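Local coordinates for protein putative amidohydrolase/peptidase (Burkholderia cenocepacia, PDB 4WJB) that probably hydrolyses carbon-nitrogen bonds other than peptide bonds, as a zinc-binding member of the peptidase M20 family, at residues D56-W61 with G75-R80; Y229-T234 with A317-V322; V253-M258 with G292-T297. All coordinates share one frame; numbering follows the deposited sequence. Where two conformers were deposited one is given.

Contact 1 (D56-W61 with G75-R80); sequences DLFVQW and GNVFAR. With EDO (1,2-ethanediol), chain I.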
loop_
_atom_site.group_PDB
_atom_site.type_symbol
_atom_site.label_atom_id
_atom_site.label_comp_id
_atom_site.label_asym_id
_atom_site.label_seq_id
_atom_site.Cartn_x
_atom_site.Cartn_y
_atom_site.Cartn_z
ATOM N N ASP A 56 42.740 -5.444 16.274
ATOM C CA ASP A 56 44.019 -5.414 16.983
ATOM C C ASP A 56 43.957 -6.163 18.310
ATOM O O ASP A 56 44.917 -6.833 18.705
ATOM C CB ASP A 56 44.466 -3.973 17.241
ATOM C CG ASP A 56 44.941 -3.271 15.985
ATOM O OD1 ASP A 56 45.140 -3.950 14.958
ATOM O OD2 ASP A 56 45.131 -2.035 16.033
ATOM N N LEU A 57 42.832 -6.024 19.004
ATOM C CA LEU A 57 42.642 -6.680 20.295
ATOM C C LEU A 57 42.540 -8.194 20.127
ATOM O O LEU A 57 43.122 -8.953 20.901
ATOM C CB LEU A 57 41.395 -6.139 20.998
ATOM C CG LEU A 57 41.208 -6.564 22.453
ATOM C CD1 LEU A 57 42.427 -6.158 23.257
ATOM C CD2 LEU A 57 39.957 -5.926 23.039
ATOM N N PHE A 58 41.802 -8.632 19.112
ATOM C CA PHE A 58 41.700 -10.057 18.821
ATOM C C PHE A 58 43.072 -10.628 18.481
ATOM O O PHE A 58 43.461 -11.694 18.962
ATOM C CB PHE A 58 40.725 -10.312 17.665
ATOM C CG PHE A 58 40.763 -11.721 17.152
ATOM C CD1 PHE A 58 40.096 -12.728 17.821
ATOM C CD2 PHE A 58 41.487 -12.042 16.011
ATOM C CE1 PHE A 58 40.138 -14.040 17.356
ATOM C CE2 PHE A 58 41.532 -13.345 15.542
ATOM C CZ PHE A 58 40.853 -14.345 16.219
ATOM N N VAL A 59 43.795 -9.906 17.638
ATOM C CA VAL A 59 45.112 -10.324 17.209
ATOM C C VAL A 59 46.036 -10.429 18.423
ATOM O O VAL A 59 46.789 -11.394 18.552
ATOM C CB VAL A 59 45.685 -9.356 16.158
ATOM C CG1 VAL A 59 47.206 -9.447 16.095
ATOM C CG2 VAL A 59 45.073 -9.652 14.798
ATOM N N GLN A 60 45.968 -9.447 19.317
ATOM C CA GLN A 60 46.791 -9.477 20.523
ATOM C C GLN A 60 46.446 -10.688 21.389
ATOM O O GLN A 60 47.341 -11.399 21.845
ATOM C CB GLN A 60 46.632 -8.184 21.330
ATOM C CG GLN A 60 47.379 -8.182 22.670
ATOM C CD GLN A 60 48.895 -8.179 22.518
ATOM O OE1 GLN A 60 49.431 -7.710 21.513
ATOM N NE2 GLN A 60 49.595 -8.705 23.528
ATOM N N TRP A 61 45.156 -10.935 21.603
ATOM C CA TRP A 61 44.738 -12.069 22.428
ATOM C C TRP A 61 45.119 -13.412 21.805
ATOM O O TRP A 61 45.527 -14.346 22.507
ATOM C CB TRP A 61 43.232 -12.026 22.681
ATOM C CG TRP A 61 42.799 -10.933 23.611
ATOM C CD1 TRP A 61 43.597 -10.163 24.411
ATOM C CD2 TRP A 61 41.456 -10.484 23.831
ATOM N NE1 TRP A 61 42.829 -9.269 25.120
ATOM C CE2 TRP A 61 41.512 -9.445 24.778
ATOM C CE3 TRP A 61 40.211 -10.865 23.317
ATOM C CZ2 TRP A 61 40.369 -8.778 25.224
ATOM C CZ3 TRP A 61 39.073 -10.200 23.764
ATOM C CH2 TRP A 61 39.163 -9.170 24.705
ATOM N N GLY A 75 41.734 -8.552 3.995
ATOM C CA GLY A 75 41.809 -8.181 5.397
ATOM C C GLY A 75 41.222 -9.208 6.349
ATOM O O GLY A 75 41.039 -8.929 7.532
ATOM N N ASN A 76 40.914 -10.396 5.837
ATOM C CA ASN A 76 40.483 -11.484 6.699
ATOM C C ASN A 76 41.614 -11.857 7.647
ATOM O O ASN A 76 42.765 -11.979 7.230
ATOM C CB ASN A 76 40.059 -12.702 5.881
ATOM C CG ASN A 76 38.900 -12.408 4.955
ATOM O OD1 ASN A 76 37.959 -11.693 5.317
ATOM N ND2 ASN A 76 38.961 -12.958 3.746
ATOM N N VAL A 77 41.285 -12.020 8.922
ATOM C CA VAL A 77 42.296 -12.304 9.929
ATOM C C VAL A 77 42.184 -13.754 10.361
ATOM O O VAL A 77 41.108 -14.198 10.759
ATOM C CB VAL A 77 42.147 -11.376 11.153
ATOM C CG1 VAL A 77 43.259 -11.628 12.160
ATOM C CG2 VAL A 77 42.149 -9.917 10.706
ATOM N N PHE A 78 43.294 -14.486 10.278
ATOM C CA PHE A 78 43.325 -15.896 10.660
ATOM C C PHE A 78 44.322 -16.116 11.790
ATOM O O PHE A 78 45.511 -15.860 11.626
ATOM C CB PHE A 78 43.711 -16.795 9.476
ATOM C CG PHE A 78 42.843 -16.628 8.268
ATOM C CD1 PHE A 78 43.123 -15.649 7.327
ATOM C CD2 PHE A 78 41.755 -17.463 8.060
ATOM C CE1 PHE A 78 42.329 -15.498 6.204
ATOM C CE2 PHE A 78 40.955 -17.314 6.942
ATOM C CZ PHE A 78 41.245 -16.328 6.012
ATOM N N ALA A 79 43.833 -16.587 12.931
ATOM C CA ALA A 79 44.706 -16.948 14.042
ATOM C C ALA A 79 44.857 -18.457 14.078
ATOM O O ALA A 79 43.886 -19.166 14.325
ATOM C CB ALA A 79 44.144 -16.439 15.352
ATOM N N ARG A 80 46.065 -18.960 13.845
ATOM C CA ARG A 80 46.232 -20.403 13.740
ATOM C C ARG A 80 46.848 -21.031 14.981
ATOM O O ARG A 80 47.953 -20.676 15.386
ATOM C CB ARG A 80 47.087 -20.765 12.522
ATOM C CG ARG A 80 47.453 -22.250 12.472
ATOM C CD ARG A 80 47.918 -22.678 11.087
ATOM N NE ARG A 80 46.834 -22.614 10.108
ATOM C CZ ARG A 80 46.870 -23.197 8.915
ATOM N NH1 ARG A 80 47.936 -23.904 8.546
ATOM N NH2 ARG A 80 45.836 -23.088 8.092
HETATM C C1 EDO I . 46.454 -23.286 4.617
HETATM O O1 EDO I . 46.401 -24.144 5.764
HETATM C C2 EDO I . 47.118 -21.963 4.979
HETATM O O2 EDO I . 46.983 -21.065 3.871
#
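In the zinc-binding domain of this M20-family protein, a helix lies over one face of the sheet, and Phe58 and Val59 of helix 49-64 meet Val77 and Ala79 of strand 77-81. The short axes run almost alongside each other, 13° apart in direction and 9.5 Å apart at their closest. Phe58 carries most of the helix side. Its CG is turned anti to the backbone N (chi1 169°), which brings the far end of the ring to the strand. There Phe58 CE2 stands 4.2 Å from Val77 CG1, a methyl at the ring edge and near its plane, while Phe58 CZ comes within 4.0 Å of Ala79 CB. One helix residue on, Val59 lends its CG2 branch, 3.8 Å from Val77 CG1, and the two side chains cross at about a right angle. The same methyl of Val77 thus serves both helix residues. Strand 77-81 lies between strands 68-71 and 133-138; Phe58 also rests on Val135 and Ile137, and Val59 and Val77 both touch Val69. Phe78 points to the other face of the sheet. At the end of the segment the Arg80 guanidinium takes a 1,2-ethanediol, probably from the crystallisation liquor, at its edge: Arg80 NH2 donates to O1 of the diol over 2.6 Å at 162°, with a weak second bond from NH1. Arg80 NE forms a salt bridge with Asp134. No hydrogen bond links the two segments, and the four buried side chains meet through apolar surface alone.

Contact 2 (Y229-T234 with A317-V322); sequences YEVTLT and AELARV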
loop_
_atom_site.group_PDB
_atom_site.type_symbol
_atom_site.label_atom_id
_atom_site.label_comp_id
_atom_site.label_asym_id
_atom_site.label_seq_id
_atom_site.Cartn_x
_atom_site.Cartn_y
_atom_site.Cartn_z
ATOM N N TYR A 229 9.470 -12.125 -6.087
ATOM C CA TYR A 229 8.598 -11.788 -7.205
ATOM C C TYR A 229 8.066 -10.363 -7.107
ATOM O O TYR A 229 7.956 -9.797 -6.018
ATOM C CB TYR A 229 7.405 -12.747 -7.285
ATOM C CG TYR A 229 7.761 -14.213 -7.344
ATOM C CD1 TYR A 229 8.023 -14.925 -6.183
ATOM C CD2 TYR A 229 7.814 -14.889 -8.557
ATOM C CE1 TYR A 229 8.346 -16.263 -6.223
ATOM C CE2 TYR A 229 8.135 -16.236 -8.609
ATOM C CZ TYR A 229 8.398 -16.914 -7.435
ATOM O OH TYR A 229 8.717 -18.249 -7.458
ATOM N N GLU A 230 7.736 -9.795 -8.260
ATOM C CA GLU A 230 6.958 -8.568 -8.324
ATOM C C GLU A 230 5.688 -8.858 -9.105
ATOM O O GLU A 230 5.735 -9.484 -10.165
ATOM C CB GLU A 230 7.758 -7.438 -8.971
ATOM C CG GLU A 230 8.893 -6.929 -8.099
ATOM C CD GLU A 230 9.653 -5.792 -8.740
ATOM O OE1 GLU A 230 9.496 -5.588 -9.959
ATOM O OE2 GLU A 230 10.407 -5.102 -8.022
ATOM N N VAL A 231 4.554 -8.423 -8.565
ATOM C CA VAL A 231 3.263 -8.683 -9.179
ATOM C C VAL A 231 2.495 -7.387 -9.397
ATOM O O VAL A 231 2.324 -6.595 -8.470
ATOM C CB VAL A 231 2.399 -9.630 -8.327
ATOM C CG1 VAL A 231 1.029 -9.813 -8.972
ATOM C CG2 VAL A 231 3.092 -10.972 -8.144
ATOM N N THR A 232 2.044 -7.173 -10.627
ATOM C CA THR A 232 1.205 -6.021 -10.936
ATOM C C THR A 232 -0.172 -6.465 -11.405
ATOM O O THR A 232 -0.300 -7.198 -12.386
ATOM C CB THR A 232 1.842 -5.123 -12.010
ATOM O OG1 THR A 232 3.023 -4.516 -11.479
ATOM C CG2 THR A 232 0.871 -4.029 -12.431
ATOM N N LEU A 233 -1.201 -6.028 -10.686
ATOM C CA LEU A 233 -2.578 -6.280 -11.087
ATOM C C LEU A 233 -3.177 -5.027 -11.706
ATOM O O LEU A 233 -3.055 -3.935 -11.152
ATOM C CB LEU A 233 -3.419 -6.732 -9.895
ATOM C CG LEU A 233 -3.094 -8.115 -9.337
ATOM C CD1 LEU A 233 -3.931 -8.391 -8.105
ATOM C CD2 LEU A 233 -3.332 -9.168 -10.403
ATOM N N THR A 234 -3.821 -5.190 -12.857
ATOM C CA THR A 234 -4.383 -4.055 -13.573
ATOM C C THR A 234 -5.896 -4.166 -13.665
ATOM O O THR A 234 -6.427 -5.133 -14.212
ATOM C CB THR A 234 -3.798 -3.932 -14.984
ATOM O OG1 THR A 234 -2.382 -3.742 -14.898
ATOM C CG2 THR A 234 -4.426 -2.751 -15.722
ATOM N N ALA A 317 -0.084 -20.359 -10.517
ATOM C CA ALA A 317 -1.359 -20.979 -10.858
ATOM C C ALA A 317 -2.524 -20.193 -10.267
ATOM O O ALA A 317 -3.519 -19.936 -10.945
ATOM C CB ALA A 317 -1.397 -22.423 -10.379
ATOM N N GLU A 318 -2.395 -19.807 -9.003
ATOM C CA GLU A 318 -3.466 -19.090 -8.328
ATOM C C GLU A 318 -3.603 -17.674 -8.875
ATOM O O GLU A 318 -4.713 -17.154 -8.982
ATOM C CB GLU A 318 -3.235 -19.055 -6.819
ATOM C CG GLU A 318 -4.344 -18.360 -6.025
ATOM C CD GLU A 318 -5.669 -19.110 -6.051
ATOM O OE1 GLU A 318 -5.733 -20.234 -6.593
ATOM O OE2 GLU A 318 -6.661 -18.575 -5.518
ATOM N N LEU A 319 -2.477 -17.057 -9.225
ATOM C CA LEU A 319 -2.505 -15.730 -9.828
ATOM C C LEU A 319 -3.323 -15.755 -11.118
ATOM O O LEU A 319 -4.154 -14.876 -11.355
ATOM C CB LEU A 319 -1.089 -15.224 -10.102
ATOM C CG LEU A 319 -1.006 -13.783 -10.609
ATOM C CD1 LEU A 319 -1.557 -12.832 -9.561
ATOM C CD2 LEU A 319 0.420 -13.410 -10.983
ATOM N N ALA A 320 -3.094 -16.779 -11.936
ATOM C CA ALA A 320 -3.836 -16.953 -13.181
ATOM C C ALA A 320 -5.323 -17.173 -12.919
ATOM O O ALA A 320 -6.177 -16.627 -13.627
ATOM C CB ALA A 320 -3.267 -18.111 -13.976
ATOM N N ARG A 321 -5.627 -17.974 -11.904
ATOM C CA ARG A 321 -7.008 -18.253 -11.530
ATOM C C ARG A 321 -7.717 -16.976 -11.081
ATOM O O ARG A 321 -8.869 -16.735 -11.437
ATOM C CB ARG A 321 -7.066 -19.304 -10.418
ATOM C CG ARG A 321 -8.170 -20.339 -10.595
ATOM C CD ARG A 321 -8.758 -20.761 -9.259
ATOM N NE ARG A 321 -9.487 -19.664 -8.631
ATOM C CZ ARG A 321 -9.404 -19.344 -7.344
ATOM N NH1 ARG A 321 -8.622 -20.043 -6.534
ATOM N NH2 ARG A 321 -10.105 -18.325 -6.864
ATOM N N VAL A 322 -7.015 -16.159 -10.303
ATOM C CA VAL A 322 -7.584 -14.923 -9.783
ATOM C C VAL A 322 -7.794 -13.894 -10.890
ATOM O O VAL A 322 -8.833 -13.234 -10.943
ATOM C CB VAL A 322 -6.695 -14.324 -8.677
ATOM C CG1 VAL A 322 -7.106 -12.894 -8.363
ATOM C CG2 VAL A 322 -6.766 -15.184 -7.426
#
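Between the two segments no flat group takes part where Val231 and Leu233 meet Leu319: the junction is built from branched aliphatic groups, without faces or edges to match. The flat groups stand clear of it: on the helix the Glu318 carboxylate and the Arg321 guanidinium form a salt bridge (Glu318 OE2 to Arg321 NH1, 2.7 Å), and the Tyr229 ring lies at the start of the strand segment, its OH hydrogen-bonded to Asp312. Leu319 reaches from helix 305-326 to the strand with CG anti to the backbone N (chi1 -174°), and both of its methyls are used. Leu319 CD1 lies 4.0 Å from Val231 CG1 and 4.2 Å from Leu233 CD2, so that it bridges two residues on one face of the strand; Leu319 CD2 closes on the same Val231 CG1 at 4.2 Å. In both pairs the side chains slide past each other in opposite directions. This is the helix layer over the sheet of the M20 dimerisation domain, in which strand 217-234 runs between strands 289-302 and 329-342. The Phe296 ring of strand 289-302 touches both Val231 and Leu233, and Leu319 also packs on Ile332 and on Met258 of helix 251-268. Glu230 OE2 forms a salt bridge with Arg287 of the second subunit.

Contact 3 (V253-M258 with G292-T297); sequences VGAARM and GGCFFT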
loop_
_atom_site.group_PDB
_atom_site.type_symbol
_atom_site.label_atom_id
_atom_site.label_comp_id
_atom_site.label_asym_id
_atom_site.label_seq_id
_atom_site.Cartn_x
_atom_site.Cartn_y
_atom_site.Cartn_z
ATOM N N VAL A 253 -8.657 -5.605 -4.410
ATOM C CA VAL A 253 -9.322 -6.810 -3.929
ATOM C C VAL A 253 -8.603 -8.040 -4.481
ATOM O O VAL A 253 -8.428 -9.037 -3.782
ATOM C CB VAL A 253 -10.813 -6.852 -4.320
ATOM C CG1 VAL A 253 -11.413 -8.204 -3.953
ATOM C CG2 VAL A 253 -11.579 -5.723 -3.631
ATOM N N GLY A 254 -8.169 -7.953 -5.735
ATOM C CA GLY A 254 -7.382 -9.008 -6.341
ATOM C C GLY A 254 -6.107 -9.260 -5.558
ATOM O O GLY A 254 -5.752 -10.407 -5.288
ATOM N N ALA A 255 -5.429 -8.179 -5.186
ATOM C CA ALA A 255 -4.209 -8.264 -4.402
ATOM C C ALA A 255 -4.490 -8.895 -3.042
ATOM O O ALA A 255 -3.729 -9.740 -2.582
ATOM C CB ALA A 255 -3.587 -6.890 -4.235
ATOM N N ALA A 256 -5.592 -8.488 -2.416
ATOM C CA ALA A 256 -5.994 -9.038 -1.123
ATOM C C ALA A 256 -6.126 -10.553 -1.190
ATOM O O ALA A 256 -5.650 -11.266 -0.306
ATOM C CB ALA A 256 -7.301 -8.413 -0.662
ATOM N N ARG A 257 -6.772 -11.039 -2.246
ATOM C CA ARG A 257 -6.904 -12.472 -2.468
ATOM C C ARG A 257 -5.536 -13.152 -2.537
ATOM O O ARG A 257 -5.349 -14.231 -1.981
ATOM C CB ARG A 257 -7.688 -12.749 -3.753
ATOM C CG ARG A 257 -9.128 -12.279 -3.725
ATOM C CD ARG A 257 -9.795 -12.499 -5.081
ATOM N NE ARG A 257 -11.140 -11.931 -5.134
ATOM C CZ ARG A 257 -12.258 -12.638 -5.008
ATOM N NH1 ARG A 257 -12.199 -13.953 -4.821
ATOM N NH2 ARG A 257 -13.439 -12.035 -5.073
ATOM N N MET A 258 -4.586 -12.518 -3.220
ATOM C CA MET A 258 -3.254 -13.093 -3.384
ATOM C C MET A 258 -2.450 -13.048 -2.084
ATOM O O MET A 258 -1.698 -13.974 -1.778
ATOM C CB MET A 258 -2.484 -12.371 -4.494
ATOM C CG MET A 258 -3.059 -12.565 -5.883
ATOM S SD MET A 258 -3.267 -14.299 -6.323
ATOM C CE MET A 258 -1.586 -14.899 -6.179
ATOM N N GLY A 292 -7.607 0.858 -9.566
ATOM C CA GLY A 292 -7.444 0.265 -10.881
ATOM C C GLY A 292 -6.064 -0.332 -11.083
ATOM O O GLY A 292 -5.789 -0.960 -12.105
ATOM N N GLY A 293 -5.189 -0.130 -10.106
ATOM C CA GLY A 293 -3.851 -0.685 -10.171
ATOM C C GLY A 293 -3.322 -1.082 -8.810
ATOM O O GLY A 293 -3.581 -0.418 -7.803
ATOM N N CYS A 294 -2.571 -2.172 -8.768
ATOM C CA CYS A 294 -1.978 -2.581 -7.509
ATOM C C CYS A 294 -0.700 -3.384 -7.712
ATOM O O CYS A 294 -0.700 -4.422 -8.371
ATOM C CB CYS A 294 -2.976 -3.387 -6.684
ATOM S SG CYS A 294 -2.435 -3.610 -4.967
ATOM N N PHE A 295 0.385 -2.882 -7.138
ATOM C CA PHE A 295 1.675 -3.557 -7.162
ATOM C C PHE A 295 1.951 -4.155 -5.789
ATOM O O PHE A 295 1.663 -3.530 -4.767
ATOM C CB PHE A 295 2.781 -2.574 -7.572
ATOM C CG PHE A 295 4.179 -3.040 -7.249
ATOM C CD1 PHE A 295 4.892 -3.815 -8.150
ATOM C CD2 PHE A 295 4.792 -2.677 -6.056
ATOM C CE1 PHE A 295 6.183 -4.238 -7.861
ATOM C CE2 PHE A 295 6.080 -3.099 -5.759
ATOM C CZ PHE A 295 6.776 -3.877 -6.664
ATOM N N PHE A 296 2.487 -5.371 -5.760
ATOM C CA PHE A 296 2.939 -5.962 -4.504
ATOM C C PHE A 296 4.036 -6.993 -4.727
ATOM O O PHE A 296 4.182 -7.542 -5.821
ATOM C CB PHE A 296 1.767 -6.591 -3.732
ATOM C CG PHE A 296 1.125 -7.760 -4.427
ATOM C CD1 PHE A 296 0.079 -7.566 -5.322
ATOM C CD2 PHE A 296 1.551 -9.058 -4.170
ATOM C CE1 PHE A 296 -0.521 -8.643 -5.955
ATOM C CE2 PHE A 296 0.958 -10.138 -4.803
ATOM C CZ PHE A 296 -0.078 -9.930 -5.696
ATOM N N THR A 297 4.814 -7.240 -3.681
ATOM C CA THR A 297 5.928 -8.176 -3.760
ATOM C C THR A 297 5.588 -9.501 -3.100
ATOM O O THR A 297 4.735 -9.568 -2.217
ATOM C CB THR A 297 7.187 -7.613 -3.089
ATOM O OG1 THR A 297 6.910 -7.356 -1.707
ATOM C CG2 THR A 297 7.628 -6.315 -3.770
#
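Cys294 and Phe296 of strand 289-302 meet Ala255 and Met258 of helix 251-268, whose short axis runs at 24° to that of the strand and 8.8 Å away at the nearest. The strand segment starts with Gly292 and Gly293, which both face Arg283 in a classic beta bulge. Cys294 then turns its thiol to the helix, and Cys294 SG lies 3.6 Å from Ala255 CB. Phe295 points to the other face of the sheet, where it packs on Glu230 and Thr232. Phe296 returns to the helix side with CG between the backbone N and the carbonyl carbon (chi1 65°). Phe296 CD1 comes within 3.9 Å of Ala255 CB, and Phe296 CZ, at the far end of the ring, is 3.6 Å from Met258 CB. The side chains of Met258 and Phe296 cross at about a right angle; beyond CG the methionine chain is bent and leads away from the strand, toward Leu315 and Val322 of helix 305-326. Thr297 follows, with OG1 weakly hydrogen-bonded to the backbone N of Met279. On its outer side the helix joins the second subunit, where Arg257 forms a salt bridge with Glu263 of that subunit. A helix laid nearly along a sheet strand, with an alanine, a cysteine, a methionine and one aromatic ring between them, belongs here to the two-layer alpha/beta sandwich of the M20 dimerisation domain.

Overall arrangement
From the N terminus, contact 1 comes first and closes a short loop, with 13 residues between its segments, by setting helix 49-64 on strand 77-81 in the zinc-binding domain. The chain later enters the dimerisation domain, where 229-234 opens contact 2. Before 317-322 closes that loop, both segments of contact 3 have passed, so contact 3 is nested inside contact 2. These two adjoin, with centres about 8 Å apart, because strands 217-234 and 289-302 are neighbours and their two helices cover the same face. Contact 1 lies on the opposite side of the chain's centre, its centre about 51 Å from each of theirs.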